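3' terminal uridylyl transferase (Trypanosoma brucei, PDB 5HZD) transfers uridines from UTP to the 3' ends of guide RNAs, ribosomal RNAs and some mRNAs in mitochondrial RNA editing. Local coordinates at residues Y346-Q349 with P354-D357; I339-I344 with E466-E471; A91-V96 with E152-V157. One frame throughout, in Å; residues are numbered along the deposited sequence. Where two conformers were deposited one is given.

Contact 1. Residues Y346-Q349 with P354-D357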
ATOM      1  N   TYR A 346     -16.919   1.345  -9.647  1.00 11.69           N
ATOM      2  CA  TYR A 346     -17.585   0.475 -10.628  1.00 11.88           C
ATOM      3  C   TYR A 346     -18.379  -0.645  -9.938  1.00 12.01           C
ATOM      4  O   TYR A 346     -19.548  -0.901 -10.283  1.00 13.56           O
ATOM      5  CB  TYR A 346     -16.544  -0.080 -11.599  1.00 11.76           C
ATOM      6  CG  TYR A 346     -16.959  -1.349 -12.305  1.00 11.93           C
ATOM      7  CD1 TYR A 346     -17.901  -1.327 -13.330  1.00 12.23           C
ATOM      8  CD2 TYR A 346     -16.393  -2.555 -11.946  1.00 12.06           C
ATOM      9  CE1 TYR A 346     -18.248  -2.491 -14.005  1.00 13.25           C
ATOM     10  CE2 TYR A 346     -16.740  -3.729 -12.588  1.00 13.94           C
ATOM     11  CZ  TYR A 346     -17.684  -3.692 -13.599  1.00 13.93           C
ATOM     12  OH  TYR A 346     -18.010  -4.864 -14.261  1.00 17.18           O
ATOM     13  N   LEU A 347     -17.769  -1.334  -8.976  1.00 11.84           N
ATOM     14  CA  LEU A 347     -18.473  -2.396  -8.270  1.00 12.02           C
ATOM     15  C   LEU A 347     -19.727  -1.882  -7.589  1.00 12.29           C
ATOM     16  O   LEU A 347     -20.750  -2.582  -7.584  1.00 14.36           O
ATOM     17  CB  LEU A 347     -17.560  -3.076  -7.217  1.00 11.83           C
ATOM     18  CG  LEU A 347     -16.322  -3.788  -7.781  1.00 13.78           C
ATOM     19  CD1 LEU A 347     -15.481  -4.366  -6.625  1.00 17.07           C
ATOM     20  CD2 LEU A 347     -16.724  -4.892  -8.802  1.00 13.59           C
ATOM     21  N   VAL A 348     -19.666  -0.692  -6.988  1.00 12.24           N
ATOM     22  CA  VAL A 348     -20.830  -0.169  -6.293  1.00 12.56           C
ATOM     23  C   VAL A 348     -21.895   0.200  -7.301  1.00 15.04           C
ATOM     24  O   VAL A 348     -23.067  -0.152  -7.133  1.00 16.36           O
ATOM     25  CB  VAL A 348     -20.463   1.080  -5.479  1.00 14.05           C
ATOM     26  CG1 VAL A 348     -21.753   1.804  -4.999  1.00 17.44           C
ATOM     27  CG2 VAL A 348     -19.560   0.718  -4.311  1.00 13.66           C
ATOM     28  N   GLN A 349     -21.503   0.891  -8.376  1.00 16.44           N
ATOM     29  CA  GLN A 349     -22.502   1.428  -9.317  1.00 18.59           C
ATOM     30  C   GLN A 349     -23.215   0.309 -10.039  1.00 20.07           C
ATOM     31  O   GLN A 349     -24.398   0.437 -10.391  1.00 20.77           O
ATOM     32  CB  GLN A 349     -21.878   2.422 -10.305  1.00 15.93           C
ATOM     33  CG  GLN A 349     -21.414   3.688  -9.654  1.00 18.69           C
ATOM     34  CD  GLN A 349     -22.524   4.418  -8.943  1.00 24.09           C
ATOM     35  OE1 GLN A 349     -23.610   4.592  -9.496  1.00 24.67           O
ATOM     36  NE2 GLN A 349     -22.264   4.864  -7.710  1.00 21.91           N
ATOM     37  N   PRO A 354     -22.051  -3.791  -1.761  1.00 18.37           N
ATOM     38  CA  PRO A 354     -22.844  -2.748  -1.102  1.00 18.16           C
ATOM     39  C   PRO A 354     -22.055  -1.449  -0.956  1.00 17.70           C
ATOM     40  O   PRO A 354     -20.831  -1.428  -0.834  1.00 15.95           O
ATOM     41  CB  PRO A 354     -23.122  -3.344   0.291  1.00 20.55           C
ATOM     42  CG  PRO A 354     -23.015  -4.820   0.107  1.00 21.37           C
ATOM     43  CD  PRO A 354     -21.869  -4.966  -0.886  1.00 18.18           C
ATOM     44  N   TYR A 355     -22.776  -0.331  -0.964  1.00 14.96           N
ATOM     45  CA  TYR A 355     -22.130   0.950  -0.684  1.00 16.72           C
ATOM     46  C   TYR A 355     -21.624   1.038   0.761  1.00 17.64           C
ATOM     47  O   TYR A 355     -22.300   0.576   1.695  1.00 18.91           O
ATOM     48  CB  TYR A 355     -23.131   2.095  -0.976  1.00 15.27           C
ATOM     49  CG  TYR A 355     -22.562   3.441  -0.621  1.00 15.23           C
ATOM     50  CD1 TYR A 355     -21.591   4.029  -1.433  1.00 15.23           C
ATOM     51  CD2 TYR A 355     -22.972   4.117   0.534  1.00 16.76           C
ATOM     52  CE1 TYR A 355     -21.025   5.245  -1.090  1.00 13.42           C
ATOM     53  CE2 TYR A 355     -22.406   5.358   0.875  1.00 15.96           C
ATOM     54  CZ  TYR A 355     -21.440   5.895   0.050  1.00 14.65           C
ATOM     55  OH  TYR A 355     -20.900   7.106   0.399  1.00 18.57           O
ATOM     56  N   VAL A 356     -20.439   1.618   0.947  1.00 17.26           N
ATOM     57  CA  VAL A 356     -19.931   1.938   2.283  1.00 16.50           C
ATOM     58  C   VAL A 356     -19.563   3.421   2.327  1.00 16.79           C
ATOM     59  O   VAL A 356     -18.736   3.885   1.521  1.00 17.58           O
ATOM     60  CB  VAL A 356     -18.649   1.151   2.600  1.00 14.97           C
ATOM     61  CG1 VAL A 356     -18.124   1.526   4.001  1.00 19.83           C
ATOM     62  CG2 VAL A 356     -18.880  -0.342   2.506  1.00 19.35           C
ATOM     63  N   ASP A 357     -20.168   4.173   3.243  1.00 20.08           N
ATOM     64  CA  ASP A 357     -19.779   5.576   3.390  1.00 21.53           C
ATOM     65  C   ASP A 357     -18.390   5.647   4.025  1.00 18.80           C
ATOM     66  O   ASP A 357     -18.158   5.018   5.071  1.00 20.28           O
ATOM     67  CB  ASP A 357     -20.796   6.304   4.261  1.00 20.41           C
ATOM     68  CG  ASP A 357     -20.643   7.816   4.201  1.00 27.40           C
ATOM     69  OD1 ASP A 357     -19.503   8.318   4.194  1.00 23.43           O
ATOM     70  OD2 ASP A 357     -21.678   8.521   4.146  1.00 32.00           O
TER
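The hydroxyl of Tyr355 is a polar end of this contact, yet its hydrogen bond runs to the carbonyl oxygen of Leu419, not to the helix that the ring leans against. That helix, 336-349, ends here: it gives way to a short link that turns the chain back so that Pro354 and Tyr355 lie beside its last turn. The backbones are nearest at Val348 and Tyr355, with CA atoms 5.9 Å apart, and Val348 is the helix residue that makes the contact. Both of its methyls face the returning chain and take different partners. CG1, anti to the backbone N of its own residue (chi1 168°), comes in at the edge of the Tyr355 ring near its plane and lies 4.2 Å from CD1. The same methyl is 4.3 Å from Tyr355 CB, so it rests at the root of the side chain, far from the hydroxyl. CG2 of Val348 sits 4.3 Å from the carbonyl O of Pro354, a loose approach with no bond. Past the valine the ring carries its hydroxyl to Leu419. Around the pair, Tyr303 of helix 292-304 touches both Val348 and Tyr355, and its hydroxyl is bonded to the backbone N of Val356. Pro422 packs on Tyr355, and its carbonyl O accepts from Gln349 NE2. The segments bury just 101 Å² near the surface, with the Tyr355 side chain about 11 Å from that of the UTP-binding Arg295. With no hydrogen bond between them, what holds the segments directly is loose apolar contact; the polar anchoring of the loop runs to Leu419 and Tyr303.

Contact 2. Residues I339-I344 with E466-E471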
ATOM      1  N   ILE A 339      -6.638   3.879  -8.543  1.00 10.91           N
ATOM      2  CA  ILE A 339      -7.097   2.738  -9.348  1.00 10.55           C
ATOM      3  C   ILE A 339      -8.053   1.874  -8.521  1.00 10.67           C
ATOM      4  O   ILE A 339      -9.077   1.429  -9.029  1.00 12.07           O
ATOM      5  CB  ILE A 339      -5.922   1.892  -9.880  1.00 11.45           C
ATOM      6  CG1 ILE A 339      -4.960   2.747 -10.727  1.00 13.39           C
ATOM      7  CG2 ILE A 339      -6.439   0.719 -10.780  1.00 10.79           C
ATOM      8  CD1 ILE A 339      -5.625   3.500 -11.895  1.00 16.12           C
ATOM      9  N   ASN A 340      -7.742   1.640  -7.240  1.00 11.49           N
ATOM     10  CA  ASN A 340      -8.672   0.875  -6.404  1.00 11.66           C
ATOM     11  C   ASN A 340     -10.019   1.592  -6.276  1.00 10.46           C
ATOM     12  O   ASN A 340     -11.083   0.951  -6.268  1.00 10.57           O
ATOM     13  CB  ASN A 340      -8.084   0.643  -5.009  1.00 11.42           C
ATOM     14  CG  ASN A 340      -7.184  -0.558  -4.943  1.00 16.51           C
ATOM     15  OD1 ASN A 340      -7.462  -1.587  -5.544  1.00 16.59           O
ATOM     16  ND2 ASN A 340      -6.089  -0.435  -4.200  1.00 17.38           N
ATOM     17  N   ILE A 341      -9.996   2.932  -6.198  1.00 10.51           N
ATOM     18  CA  ILE A 341     -11.251   3.665  -6.129  0.77 10.70           C
ATOM     19  C   ILE A 341     -12.036   3.511  -7.440  1.00 10.85           C
ATOM     20  O   ILE A 341     -13.265   3.345  -7.405  1.00 11.32           O
ATOM     21  CB  ILE A 341     -11.032   5.138  -5.747  0.77 10.79           C
ATOM     22  CG1 ILE A 341     -10.518   5.194  -4.303  0.77 12.72           C
ATOM     23  CG2 ILE A 341     -12.341   5.952  -5.902  0.77 11.07           C
ATOM     24  CD1 ILE A 341      -9.837   6.521  -3.939  0.77 12.48           C
ATOM     25  N   MET A 342     -11.354   3.556  -8.583  1.00 11.13           N
ATOM     26  CA  MET A 342     -12.036   3.305  -9.842  1.00 11.01           C
ATOM     27  C   MET A 342     -12.726   1.939  -9.820  1.00 11.03           C
ATOM     28  O   MET A 342     -13.866   1.817 -10.241  1.00 11.22           O
ATOM     29  CB  MET A 342     -11.070   3.333 -11.032  1.00 12.63           C
ATOM     30  CG  MET A 342     -10.527   4.713 -11.336  1.00 11.87           C
ATOM     31  SD  MET A 342      -9.537   4.689 -12.841  1.00 15.10           S
ATOM     32  CE  MET A 342     -10.745   4.235 -14.080  1.00 15.46           C
ATOM     33  N   TRP A 343     -12.030   0.908  -9.364  1.00 10.88           N
ATOM     34  CA  TRP A 343     -12.598  -0.431  -9.363  1.00 10.95           C
ATOM     35  C   TRP A 343     -13.770  -0.508  -8.408  1.00 11.79           C
ATOM     36  O   TRP A 343     -14.838  -1.018  -8.754  1.00 11.25           O
ATOM     37  CB  TRP A 343     -11.461  -1.381  -8.949  1.00 11.31           C
ATOM     38  CG  TRP A 343     -11.821  -2.810  -8.624  1.00 10.88           C
ATOM     39  CD1 TRP A 343     -11.557  -3.454  -7.447  1.00 10.82           C
ATOM     40  CD2 TRP A 343     -12.361  -3.814  -9.513  1.00 11.09           C
ATOM     41  NE1 TRP A 343     -11.945  -4.784  -7.535  1.00 11.02           N
ATOM     42  CE2 TRP A 343     -12.426  -5.022  -8.794  1.00 13.53           C
ATOM     43  CE3 TRP A 343     -12.821  -3.791 -10.833  1.00 11.70           C
ATOM     44  CZ2 TRP A 343     -12.908  -6.202  -9.346  1.00 11.90           C
ATOM     45  CZ3 TRP A 343     -13.299  -4.985 -11.388  1.00 13.83           C
ATOM     46  CH2 TRP A 343     -13.363  -6.162 -10.634  1.00 11.58           C
ATOM     47  N   ILE A 344     -13.606   0.015  -7.206  1.00 10.95           N
ATOM     48  CA  ILE A 344     -14.692  -0.082  -6.221  1.00 11.11           C
ATOM     49  C   ILE A 344     -15.917   0.735  -6.652  1.00 11.36           C
ATOM     50  O   ILE A 344     -17.055   0.287  -6.477  1.00 11.59           O
ATOM     51  CB  ILE A 344     -14.216   0.399  -4.881  1.00 11.02           C
ATOM     52  CG1 ILE A 344     -13.216  -0.629  -4.354  1.00 10.94           C
ATOM     53  CG2 ILE A 344     -15.380   0.506  -3.913  1.00 11.58           C
ATOM     54  CD1 ILE A 344     -12.390  -0.104  -3.166  1.00 11.66           C
ATOM     55  N   GLU A 466     -12.677  11.575  -6.676  1.00 12.90           N
ATOM     56  CA  GLU A 466     -12.707  12.273  -5.393  1.00 12.30           C
ATOM     57  C   GLU A 466     -11.970  11.445  -4.335  1.00 15.07           C
ATOM     58  O   GLU A 466     -12.250  10.245  -4.153  1.00 13.53           O
ATOM     59  CB  GLU A 466     -14.166  12.531  -4.980  1.00 12.68           C
ATOM     60  CG  GLU A 466     -14.308  13.268  -3.616  1.00 17.10           C
ATOM     61  CD  GLU A 466     -15.716  13.747  -3.264  1.00 20.81           C
ATOM     62  OE1 GLU A 466     -16.742  13.243  -3.788  1.00 14.74           O
ATOM     63  OE2 GLU A 466     -15.813  14.679  -2.429  1.00 23.19           O
ATOM     64  N   ASP A 467     -11.014  12.060  -3.628  1.00 14.88           N
ATOM     65  CA  ASP A 467     -10.377  11.373  -2.500  1.00 14.48           C
ATOM     66  C   ASP A 467     -11.393  11.220  -1.360  1.00 13.14           C
ATOM     67  O   ASP A 467     -12.078  12.183  -0.976  1.00 15.24           O
ATOM     68  CB  ASP A 467      -9.174  12.177  -1.999  1.00 16.29           C
ATOM     69  CG  ASP A 467      -8.401  11.445  -0.941  1.00 22.45           C
ATOM     70  OD1 ASP A 467      -8.857  11.412   0.210  1.00 25.63           O
ATOM     71  OD2 ASP A 467      -7.326  10.924  -1.249  1.00 23.11           O
ATOM     72  N   PRO A 468     -11.529   9.994  -0.819  1.00 15.11           N
ATOM     73  CA  PRO A 468     -12.559   9.757   0.194  1.00 15.04           C
ATOM     74  C   PRO A 468     -12.455  10.633   1.446  1.00 16.80           C
ATOM     75  O   PRO A 468     -13.492  11.044   1.970  1.00 18.87           O
ATOM     76  CB  PRO A 468     -12.326   8.289   0.562  1.00 15.34           C
ATOM     77  CG  PRO A 468     -11.873   7.681  -0.720  1.00 19.50           C
ATOM     78  CD  PRO A 468     -10.953   8.737  -1.319  1.00 14.73           C
ATOM     79  N   TYR A 469     -11.239  10.932   1.901  1.00 16.90           N
ATOM     80  CA  TYR A 469     -11.096  11.649   3.188  1.00 16.00           C
ATOM     81  C   TYR A 469     -10.498  13.047   3.098  1.00 23.00           C
ATOM     82  O   TYR A 469     -10.593  13.834   4.050  1.00 26.94           O
ATOM     83  CB  TYR A 469     -10.322  10.795   4.201  1.00 19.87           C
ATOM     84  CG  TYR A 469     -11.029   9.495   4.531  1.00 15.90           C
ATOM     85  CD1 TYR A 469     -12.269   9.490   5.190  1.00 16.46           C
ATOM     86  CD2 TYR A 469     -10.467   8.279   4.168  1.00 14.37           C
ATOM     87  CE1 TYR A 469     -12.928   8.304   5.476  1.00 16.56           C
ATOM     88  CE2 TYR A 469     -11.112   7.089   4.451  1.00 17.28           C
ATOM     89  CZ  TYR A 469     -12.330   7.112   5.089  1.00 15.91           C
ATOM     90  OH  TYR A 469     -12.954   5.937   5.379  1.00 17.60           O
ATOM     91  N   GLU A 470      -9.903  13.383   1.966  1.00 22.32           N
ATOM     92  CA  GLU A 470      -9.468  14.765   1.763  1.00 24.70           C
ATOM     93  C   GLU A 470     -10.437  15.529   0.851  1.00 23.74           C
ATOM     94  O   GLU A 470     -10.452  15.316  -0.372  1.00 31.57           O
ATOM     95  CB  GLU A 470      -8.053  14.787   1.209  1.00 29.78           C
ATOM     96  CG  GLU A 470      -7.485  16.194   1.072  1.00 43.74           C
ATOM     97  CD  GLU A 470      -5.963  16.221   1.089  1.00 52.94           C
ATOM     98  OE1 GLU A 470      -5.378  17.185   0.539  1.00 56.57           O
ATOM     99  OE2 GLU A 470      -5.355  15.287   1.667  1.00 56.35           O
ATOM    100  N   GLU A 471     -11.219  16.450   1.402  1.00 31.20           N
ATOM    101  CA  GLU A 471     -12.112  17.211   0.530  1.00 30.51           C
ATOM    102  C   GLU A 471     -11.341  18.127  -0.424  1.00 24.03           C
ATOM    103  O   GLU A 471     -10.231  18.597  -0.140  1.00 25.89           O
ATOM    104  CB  GLU A 471     -13.180  17.992   1.294  1.00 35.86           C
ATOM    105  CG  GLU A 471     -14.417  18.298   0.443  1.00 37.93           C
ATOM    106  CD  GLU A 471     -15.392  19.237   1.147  1.00 46.94           C
ATOM    107  OE1 GLU A 471     -16.275  19.815   0.468  1.00 43.13           O
ATOM    108  OE2 GLU A 471     -15.275  19.397   2.384  1.00 56.39           O
TER
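Ile341 reaches out from helix 336-349 to Pro468, its terminal methyl meeting the CD-CG side of the proline ring. From CB the branches part: CG2 lies anti to the backbone N, and CG1 anti to the carbonyl carbon (chi1 -67°). CG1 serves as a spacer, carrying CD1 across to the loop. There CD1 lies 3.6 Å from Pro468 CD and 4.0 Å from Pro468 CG, one methyl against one edge of the pyrrolidine ring, and also 4.4 Å from the carbonyl O of Glu466. Ile341 was modelled in two conformers, so these distances belong to one of them. The loop is shaped by Asp467, whose OD1 accepts two backbone N-H groups from opposite faces of the carboxylate plane, an Asx turn and Asx motif. Tyr469 N is 3.0 Å from Asp467 OD1. Glu470 N is 2.8 Å from Asp467 OD1. Pro468 CB lies over one face of the Tyr469 ring, off toward the rim. Glu466 OE1 is hydrogen-bonded to Ser418 OG and salt-bridged to Arg421. Pro468 also packs on Tyr337, a UTP-binding residue. The arrangement belongs to the segment assigned as the nucleotide recognition motif of Cid1-like nucleotidyltransferases, seated on a helix whose start lines the UTP site.

Contact 3. Residues A91-V96 with E152-V157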
ATOM      1  N   ALA A  91       5.717  -6.144  15.927  1.00 12.61           N
ATOM      2  CA  ALA A  91       5.974  -6.168  17.362  1.00 14.05           C
ATOM      3  C   ALA A  91       7.414  -5.805  17.643  1.00 13.08           C
ATOM      4  O   ALA A  91       7.693  -5.104  18.635  1.00 13.66           O
ATOM      5  CB  ALA A  91       5.630  -7.533  17.949  1.00 15.77           C
ATOM      6  N   GLN A  92       8.330  -6.260  16.790  1.00 12.97           N
ATOM      7  CA  GLN A  92       9.755  -5.894  16.934  1.00 13.08           C
ATOM      8  C   GLN A  92       9.953  -4.392  16.822  1.00 12.89           C
ATOM      9  O   GLN A  92      10.619  -3.768  17.646  1.00 13.73           O
ATOM     10  CB  GLN A  92      10.602  -6.656  15.896  1.00 13.03           C
ATOM     11  CG  GLN A  92      10.619  -8.141  16.201  1.00 13.35           C
ATOM     12  CD  GLN A  92      10.910  -9.021  15.008  1.00 13.30           C
ATOM     13  OE1 GLN A  92      11.458  -8.557  13.986  1.00 14.91           O
ATOM     14  NE2 GLN A  92      10.602 -10.299  15.137  1.00 14.44           N
ATOM     15  N   LEU A  93       9.356  -3.792  15.798  1.00 12.53           N
ATOM     16  CA  LEU A  93       9.468  -2.352  15.623  1.00 12.39           C
ATOM     17  C   LEU A  93       8.861  -1.615  16.807  1.00 12.58           C
ATOM     18  O   LEU A  93       9.405  -0.597  17.248  1.00 12.69           O
ATOM     19  CB  LEU A  93       8.812  -1.908  14.306  1.00 12.86           C
ATOM     20  CG  LEU A  93       8.966  -0.405  14.045  1.00 11.93           C
ATOM     21  CD1 LEU A  93      10.430   0.058  13.913  1.00 12.70           C
ATOM     22  CD2 LEU A  93       8.200  -0.056  12.733  1.00 11.89           C
ATOM     23  N   GLU A  94       7.786  -2.152  17.386  1.00 12.68           N
ATOM     24  CA  GLU A  94       7.154  -1.439  18.490  1.00 12.92           C
ATOM     25  C   GLU A  94       8.069  -1.384  19.692  1.00 13.31           C
ATOM     26  O   GLU A  94       8.115  -0.372  20.393  1.00 13.81           O
ATOM     27  CB  GLU A  94       5.810  -2.064  18.838  1.00 13.01           C
ATOM     28  CG  GLU A  94       4.999  -1.277  19.856  1.00 13.29           C
ATOM     29  CD  GLU A  94       3.589  -1.812  19.938  1.00 16.65           C
ATOM     30  OE1 GLU A  94       3.294  -2.525  20.926  1.00 17.54           O
ATOM     31  OE2 GLU A  94       2.755  -1.544  19.022  1.00 13.42           O
ATOM     32  N   CYS A  95       8.858  -2.428  19.917  1.00 13.47           N
ATOM     33  CA  CYS A  95       9.871  -2.431  20.987  0.56 13.87           C
ATOM     34  C   CYS A  95      10.868  -1.315  20.809  1.00 14.76           C
ATOM     35  O   CYS A  95      11.323  -0.681  21.771  1.00 18.61           O
ATOM     36  CB  CYS A  95      10.645  -3.740  20.963  0.56 14.02           C
ATOM     37  SG  CYS A  95       9.725  -5.192  21.404  0.56 17.79           S
ATOM     38  N   VAL A  96      11.248  -1.091  19.556  1.00 13.49           N
ATOM     39  CA  VAL A  96      12.240  -0.066  19.279  1.00 13.50           C
ATOM     40  C   VAL A  96      11.623   1.311  19.488  1.00 13.49           C
ATOM     41  O   VAL A  96      12.192   2.159  20.210  1.00 13.86           O
ATOM     42  CB  VAL A  96      12.753  -0.168  17.823  1.00 13.86           C
ATOM     43  CG1 VAL A  96      13.734   0.990  17.543  1.00 16.10           C
ATOM     44  CG2 VAL A  96      13.404  -1.510  17.575  1.00 15.38           C
ATOM     45  N   GLU A 152      18.334   6.483  14.626  1.00 14.01           N
ATOM     46  CA  GLU A 152      19.464   6.209  15.514  1.00 14.40           C
ATOM     47  C   GLU A 152      19.212   4.982  16.377  1.00 15.34           C
ATOM     48  O   GLU A 152      20.109   4.176  16.591  1.00 15.70           O
ATOM     49  CB  GLU A 152      19.742   7.420  16.406  1.00 19.90           C
ATOM     50  CG  GLU A 152      20.827   7.193  17.432  1.00 22.78           C
ATOM     51  CD  GLU A 152      22.217   7.107  16.820  1.00 36.94           C
ATOM     52  OE1 GLU A 152      22.366   7.324  15.590  1.00 39.05           O
ATOM     53  OE2 GLU A 152      23.173   6.801  17.578  1.00 43.20           O
ATOM     54  N   LEU A 153      17.992   4.829  16.866  1.00 14.13           N
ATOM     55  CA  LEU A 153      17.670   3.620  17.637  1.00 14.12           C
ATOM     56  C   LEU A 153      17.823   2.353  16.797  1.00 13.93           C
ATOM     57  O   LEU A 153      18.345   1.318  17.277  1.00 16.09           O
ATOM     58  CB  LEU A 153      16.247   3.691  18.224  1.00 13.96           C
ATOM     59  CG  LEU A 153      16.027   4.739  19.315  1.00 14.26           C
ATOM     60  CD1 LEU A 153      14.558   4.774  19.757  1.00 17.55           C
ATOM     61  CD2 LEU A 153      16.958   4.493  20.519  1.00 16.52           C
ATOM     62  N   LEU A 154      17.378   2.407  15.544  1.00 13.60           N
ATOM     63  CA  LEU A 154      17.537   1.266  14.655  1.00 15.21           C
ATOM     64  C   LEU A 154      19.016   0.948  14.374  1.00 16.21           C
ATOM     65  O   LEU A 154      19.414  -0.204  14.417  1.00 14.80           O
ATOM     66  CB  LEU A 154      16.767   1.498  13.362  1.00 13.76           C
ATOM     67  CG  LEU A 154      15.253   1.504  13.522  1.00 13.02           C
ATOM     68  CD1 LEU A 154      14.635   2.127  12.279  1.00 14.29           C
ATOM     69  CD2 LEU A 154      14.704   0.065  13.764  1.00 14.32           C
ATOM     70  N   ARG A 155      19.831   1.971  14.151  1.00 14.00           N
ATOM     71  CA  ARG A 155      21.269   1.792  13.944  1.00 16.99           C
ATOM     72  C   ARG A 155      21.861   1.072  15.164  1.00 17.70           C
ATOM     73  O   ARG A 155      22.693   0.176  15.020  1.00 20.87           O
ATOM     74  CB  ARG A 155      21.942   3.163  13.756  1.00 18.22           C
ATOM     75  CG  ARG A 155      23.419   3.131  13.412  1.00 30.04           C
ATOM     76  CD  ARG A 155      24.024   4.542  13.488  1.00 39.68           C
ATOM     77  NE  ARG A 155      25.190   4.589  14.378  1.00 49.34           N
ATOM     78  CZ  ARG A 155      25.127   4.735  15.701  1.00 54.52           C
ATOM     79  NH1 ARG A 155      23.956   4.846  16.307  1.00 54.41           N
ATOM     80  NH2 ARG A 155      26.239   4.769  16.423  1.00 59.67           N
ATOM     81  N   ARG A 156      21.407   1.434  16.356  1.00 16.19           N
ATOM     82  CA  ARG A 156      22.031   0.920  17.586  1.00 19.22           C
ATOM     83  C   ARG A 156      21.599  -0.523  17.890  1.00 23.19           C
ATOM     84  O   ARG A 156      22.224  -1.216  18.697  1.00 29.40           O
ATOM     85  CB  ARG A 156      21.691   1.816  18.789  1.00 22.75           C
ATOM     86  CG  ARG A 156      22.308   3.220  18.792  1.00 23.47           C
ATOM     87  CD  ARG A 156      21.980   3.933  20.139  1.00 48.88           C
ATOM     88  NE  ARG A 156      21.233   5.193  19.989  1.00 51.89           N
ATOM     89  CZ  ARG A 156      20.409   5.721  20.904  1.00 46.47           C
ATOM     90  NH1 ARG A 156      19.781   6.882  20.663  1.00 36.84           N
ATOM     91  NH2 ARG A 156      20.196   5.099  22.063  1.00 47.11           N
ATOM     92  N   VAL A 157      20.520  -0.982  17.271  1.00 17.75           N
ATOM     93  CA  VAL A 157      20.067  -2.377  17.483  1.00 21.11           C
ATOM     94  C   VAL A 157      20.546  -3.262  16.327  1.00 26.42           C
ATOM     95  O   VAL A 157      20.241  -4.457  16.282  1.00 31.15           O
ATOM     96  CB  VAL A 157      18.518  -2.432  17.718  1.00 26.28           C
ATOM     97  CG1 VAL A 157      17.740  -2.370  16.434  1.00 20.90           C
ATOM     98  CG2 VAL A 157      18.107  -3.645  18.516  1.00 31.49           C
TER
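Val96 is the bump and Leu153 with Leu154 the hollow where helix 80-100 meets the C-terminal part of helix 143-156, in the palm-type catalytic domain of the nucleotidyltransferase superfamily. The axes of the short segments approach to 10.9 Å, with 111° between their N-to-C directions, not far from perpendicular, so the meeting is confined to a patch of aliphatic side chains, all buried. A chi1 of 176° puts Val96 CG1 on the side opposite the backbone N and into the notch between the two leucines: it is 3.8 Å from Leu153 CB on one wall and 4.0 Å from Leu154 CD2 on the other. The walls meet it differently. Leu153 runs alongside the valine, the two pointing contrary ways; Leu154 lies roughly perpendicular to it. One turn earlier, Leu93 widens the patch by bringing CD1 to 4.3 Å from Leu154 CD2, which therefore touches both Leu93 and Val96. Beyond the patch, Leu93 also packs on Val106 of strand 105-109, and Val157 on Ala254 and Met255. Leu153 CD2 lies over one face of the Arg156 guanidinium, offset toward the rim, while Arg156 NE makes a weak, long bond to Glu152 OE2. The other methyl of Leu153, CD1, passes beside the valine and comes to rest 3.6 Å from the carbonyl O of Val96.

How the contacts relate
Contacts 1 and 2 are neighbours, their centres about 11 Å apart, and both use helix 336-349: residues 339-344 serve contact 2 and residues 346-349 contact 1. Contact 3 lies across the chain's centre, about 41 Å from contact 1 and about 34 Å from contact 2 between centres. Along the chain it closes first, joining helices 80-100 and 143-156 of the palm domain. Contact 1 then closes a short local turn, within the long excursion that ends when 466-471 returns to the helix in contact 2. One helix thus bears both a local loop and the late-coming recognition motif beside the UTP site, while contact 3 joins two palm helices on the far side of the chain's centre.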